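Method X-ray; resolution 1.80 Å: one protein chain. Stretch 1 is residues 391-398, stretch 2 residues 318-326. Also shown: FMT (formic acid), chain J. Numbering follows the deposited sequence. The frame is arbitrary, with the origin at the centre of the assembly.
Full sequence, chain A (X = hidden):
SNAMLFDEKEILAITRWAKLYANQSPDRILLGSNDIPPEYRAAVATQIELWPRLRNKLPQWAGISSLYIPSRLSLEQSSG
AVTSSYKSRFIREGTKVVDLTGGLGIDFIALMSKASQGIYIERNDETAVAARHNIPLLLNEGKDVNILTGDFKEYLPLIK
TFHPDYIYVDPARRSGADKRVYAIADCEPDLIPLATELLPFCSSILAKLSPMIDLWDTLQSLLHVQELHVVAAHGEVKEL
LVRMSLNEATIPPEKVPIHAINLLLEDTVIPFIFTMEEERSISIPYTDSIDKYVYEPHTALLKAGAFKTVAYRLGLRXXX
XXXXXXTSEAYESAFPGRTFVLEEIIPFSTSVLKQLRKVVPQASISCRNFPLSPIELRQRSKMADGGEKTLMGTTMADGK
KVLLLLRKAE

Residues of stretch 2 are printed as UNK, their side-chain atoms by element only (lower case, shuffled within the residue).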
# COMPACT_ATOMS: atom_id res chain seq x y z
N LEU A 391 10.20 -23.64 8.80
CA LEU A 391 11.16 -23.58 9.92
C LEU A 391 11.25 -22.12 10.31
O LEU A 391 11.48 -21.26 9.45
CB LEU A 391 12.51 -24.13 9.50
CG LEU A 391 12.72 -25.64 9.56
CD1 LEU A 391 14.00 -26.04 8.76
CD2 LEU A 391 12.80 -26.04 11.06
N MSE A 392 11.04 -21.83 11.59
CA MSE A 392 10.97 -20.45 12.10
C MSE A 392 12.07 -20.23 13.13
O MSE A 392 12.11 -20.88 14.19
CB MSE A 392 9.58 -20.17 12.73
CG MSE A 392 9.51 -18.84 13.53
SE MSE A 392 9.39 -17.32 12.36
CE MSE A 392 7.63 -17.60 11.64
N GLY A 393 12.96 -19.29 12.88
CA GLY A 393 13.98 -18.98 13.90
C GLY A 393 13.45 -17.84 14.76
O GLY A 393 13.00 -16.84 14.22
N THR A 394 13.54 -17.98 16.07
CA THR A 394 13.00 -16.96 16.97
C THR A 394 13.67 -17.08 18.33
O THR A 394 14.57 -17.92 18.51
CB THR A 394 11.45 -17.03 17.03
OG1 THR A 394 10.91 -15.86 17.68
CG2 THR A 394 10.97 -18.29 17.72
N THR A 395 13.22 -16.23 19.27
CA THR A 395 13.79 -16.12 20.61
C THR A 395 12.66 -16.14 21.61
O THR A 395 11.66 -15.38 21.47
CB THR A 395 14.57 -14.82 20.75
OG1 THR A 395 15.55 -14.74 19.71
CG2 THR A 395 15.28 -14.75 22.14
N MSE A 396 12.80 -17.00 22.63
CA MSE A 396 11.81 -17.13 23.70
C MSE A 396 12.07 -16.04 24.76
O MSE A 396 13.08 -15.34 24.69
CB MSE A 396 11.87 -18.54 24.34
CG MSE A 396 11.79 -19.68 23.32
SE MSE A 396 10.20 -19.57 22.22
CE MSE A 396 8.85 -19.94 23.54
N ALA A 397 11.18 -15.94 25.76
CA ALA A 397 11.18 -14.80 26.67
C ALA A 397 12.46 -14.70 27.49
O ALA A 397 12.86 -13.60 27.88
CB ALA A 397 9.98 -14.88 27.60
N ASP A 398 13.09 -15.85 27.76
CA ASP A 398 14.35 -15.88 28.53
C ASP A 398 15.62 -15.69 27.69
O ASP A 398 16.72 -15.88 28.19
CB ASP A 398 14.46 -17.19 29.35
CG ASP A 398 14.36 -18.45 28.48
OD1 ASP A 398 14.26 -18.38 27.23
OD2 ASP A 398 14.40 -19.56 29.06
N UNK A 318 2.99 -13.80 24.01
CA UNK A 318 3.98 -13.35 23.03
C UNK A 318 5.32 -13.96 23.44
O UNK A 318 5.56 -14.16 24.63
c UNK A 318 4.08 -11.83 23.02
c UNK A 318 5.17 -9.21 20.39
c UNK A 318 4.90 -11.27 21.87
n UNK A 318 6.59 -8.92 20.59
c UNK A 318 4.51 -9.77 21.66
N UNK A 319 6.18 -14.30 22.47
CA UNK A 319 7.43 -14.98 22.81
C UNK A 319 8.44 -14.11 23.55
O UNK A 319 9.09 -14.57 24.48
c UNK A 319 6.04 -17.20 21.24
c UNK A 319 7.53 -16.97 21.17
c UNK A 319 8.11 -17.45 19.78
c UNK A 319 8.05 -15.57 21.54
N UNK A 320 8.57 -12.85 23.14
CA UNK A 320 9.61 -11.95 23.62
C UNK A 320 9.21 -10.57 23.11
O UNK A 320 8.53 -10.47 22.08
c UNK A 320 10.97 -12.37 23.00
n UNK A 320 12.49 -10.34 23.03
n UNK A 320 14.02 -10.89 24.43
c UNK A 320 13.14 -11.94 24.36
c UNK A 320 12.17 -11.60 23.49
c UNK A 320 13.60 -9.93 23.61
N UNK A 321 9.60 -9.49 23.82
CA UNK A 321 9.25 -8.14 23.32
C UNK A 321 9.72 -7.87 21.91
O UNK A 321 9.06 -7.12 21.17
c UNK A 321 10.13 -7.99 25.58
c UNK A 321 9.98 -7.19 24.27
c UNK A 321 10.27 -9.45 25.13
N UNK A 322 10.88 -8.44 21.54
CA UNK A 322 11.39 -8.28 20.15
C UNK A 322 11.07 -9.46 19.18
O UNK A 322 11.42 -9.38 17.99
c UNK A 322 13.20 -6.68 20.93
c UNK A 322 12.88 -8.00 20.17
o UNK A 322 12.45 -5.72 20.86
n UNK A 322 14.30 -6.65 21.64
N UNK A 323 10.44 -10.53 19.67
CA UNK A 323 9.97 -11.61 18.79
C UNK A 323 8.48 -11.42 18.50
O UNK A 323 7.62 -11.65 19.36
c UNK A 323 10.18 -13.01 19.43
o UNK A 323 11.52 -13.18 19.84
N UNK A 324 8.17 -10.99 17.28
CA UNK A 324 6.79 -10.67 16.99
C UNK A 324 6.07 -11.91 16.49
O UNK A 324 5.75 -12.04 15.31
n UNK A 324 8.61 -6.43 16.94
c UNK A 324 6.72 -9.47 16.06
c UNK A 324 7.45 -8.26 16.59
c UNK A 324 8.19 -7.30 15.97
c UNK A 324 8.17 -6.84 18.12
n UNK A 324 7.47 -7.95 17.93
N UNK A 325 5.92 -12.85 17.43
CA UNK A 325 5.18 -14.09 17.26
C UNK A 325 4.45 -14.37 18.55
O UNK A 325 4.89 -13.97 19.64
c UNK A 325 6.94 -15.32 15.77
c UNK A 325 7.94 -16.53 15.93
c UNK A 325 6.15 -15.29 17.07
c UNK A 325 5.98 -15.56 14.58
N UNK A 326 3.37 -15.11 18.42
CA UNK A 326 2.47 -15.43 19.52
C UNK A 326 2.24 -16.92 19.57
O UNK A 326 2.42 -17.62 18.56
c UNK A 326 1.60 -10.96 19.95
c UNK A 326 1.73 -10.52 18.62
c UNK A 326 1.41 -12.34 20.18
c UNK A 326 1.13 -14.70 19.34
c UNK A 326 1.46 -12.76 17.81
o UNK A 326 1.92 -9.18 18.37
c UNK A 326 1.65 -11.40 17.56
c UNK A 326 1.32 -13.24 19.11
C FMT J . 16.71 -9.90 21.96
O1 FMT J . 16.60 -11.11 21.75
O2 FMT J . 16.21 -9.02 21.25

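Position 318 carries four carbons in a row ending in a nitrogen. The chain is unbranched and does not touch stretch 1. This is Lys-318. Its NZ turns back onto its own stretch and donates to the backbone O of position 320 at 2.9 Å and to the backbone O of position 323 at 3.2 Å.

Position 319 has four carbons, forked at the second. One fork tip lies 3.6 Å from CG2 of Thr-394, and CB lies 3.6 Å from O of Thr-395. The forked, wholly carbon side chain is Leu-319. Its CD2 also packs 3.8 Å from SE of Met-396, a selenomethionine. Its backbone O comes within 2.8 Å of N of Ala-397, but the angle is too poor for a hydrogen bond.

Position 320 has one carbon and then a five-membered ring of three carbons and two nitrogens. CB sits 3.4 Å from O of Thr-395. The ring is that of His-320. Its CD2 meets O of Met-396 at 3.4 Å, at the ring edge. ND1 accepts a hydrogen bond of 2.9 Å from the backbone N of position 322.

Position 321 has three carbons closing a ring onto the backbone N. It makes no contact with stretch 1. This is Pro-321.

Position 322 has two carbons, the second bearing one oxygen and one nitrogen. It does not touch stretch 1. This is Asn-322, whose ND2 donates to O2 of the formic acid at 3.1 Å.

Position 323 has one carbon and one oxygen. The oxygen lies 2.7 Å from O of Thr-395. This is Ser-323, and its OG donates a hydrogen bond to that carbonyl.

Position 324 has one carbon and a ring of three carbons and two nitrogens. It points away from stretch 1. This is His-324; its ND1 accepts a 3.0 Å hydrogen bond from NZ of Lys-318.

Position 325 has four carbons, forked at the second. A fork tip lies 3.7 Å from CG of Met-392, also a selenomethionine, and 3.5 Å from OG1 of Thr-394. This is Leu-325.

Position 326 has one carbon and a six-carbon ring bearing an oxygen. It is out of reach of stretch 1. This is Tyr-326.

The two strands cross at a steep angle, and no backbone ladder joins them. A hydrogen bond from OG of Ser-323 to O of Thr-395 ties the two stretches together. Leu-319 and Leu-325 add apolar packing against Met-396 and Met-392. A type I turn runs from His-320 to Ser-323, and both residues meet Thr-395.

Stretch 2 318-326: KLHPNSHLY
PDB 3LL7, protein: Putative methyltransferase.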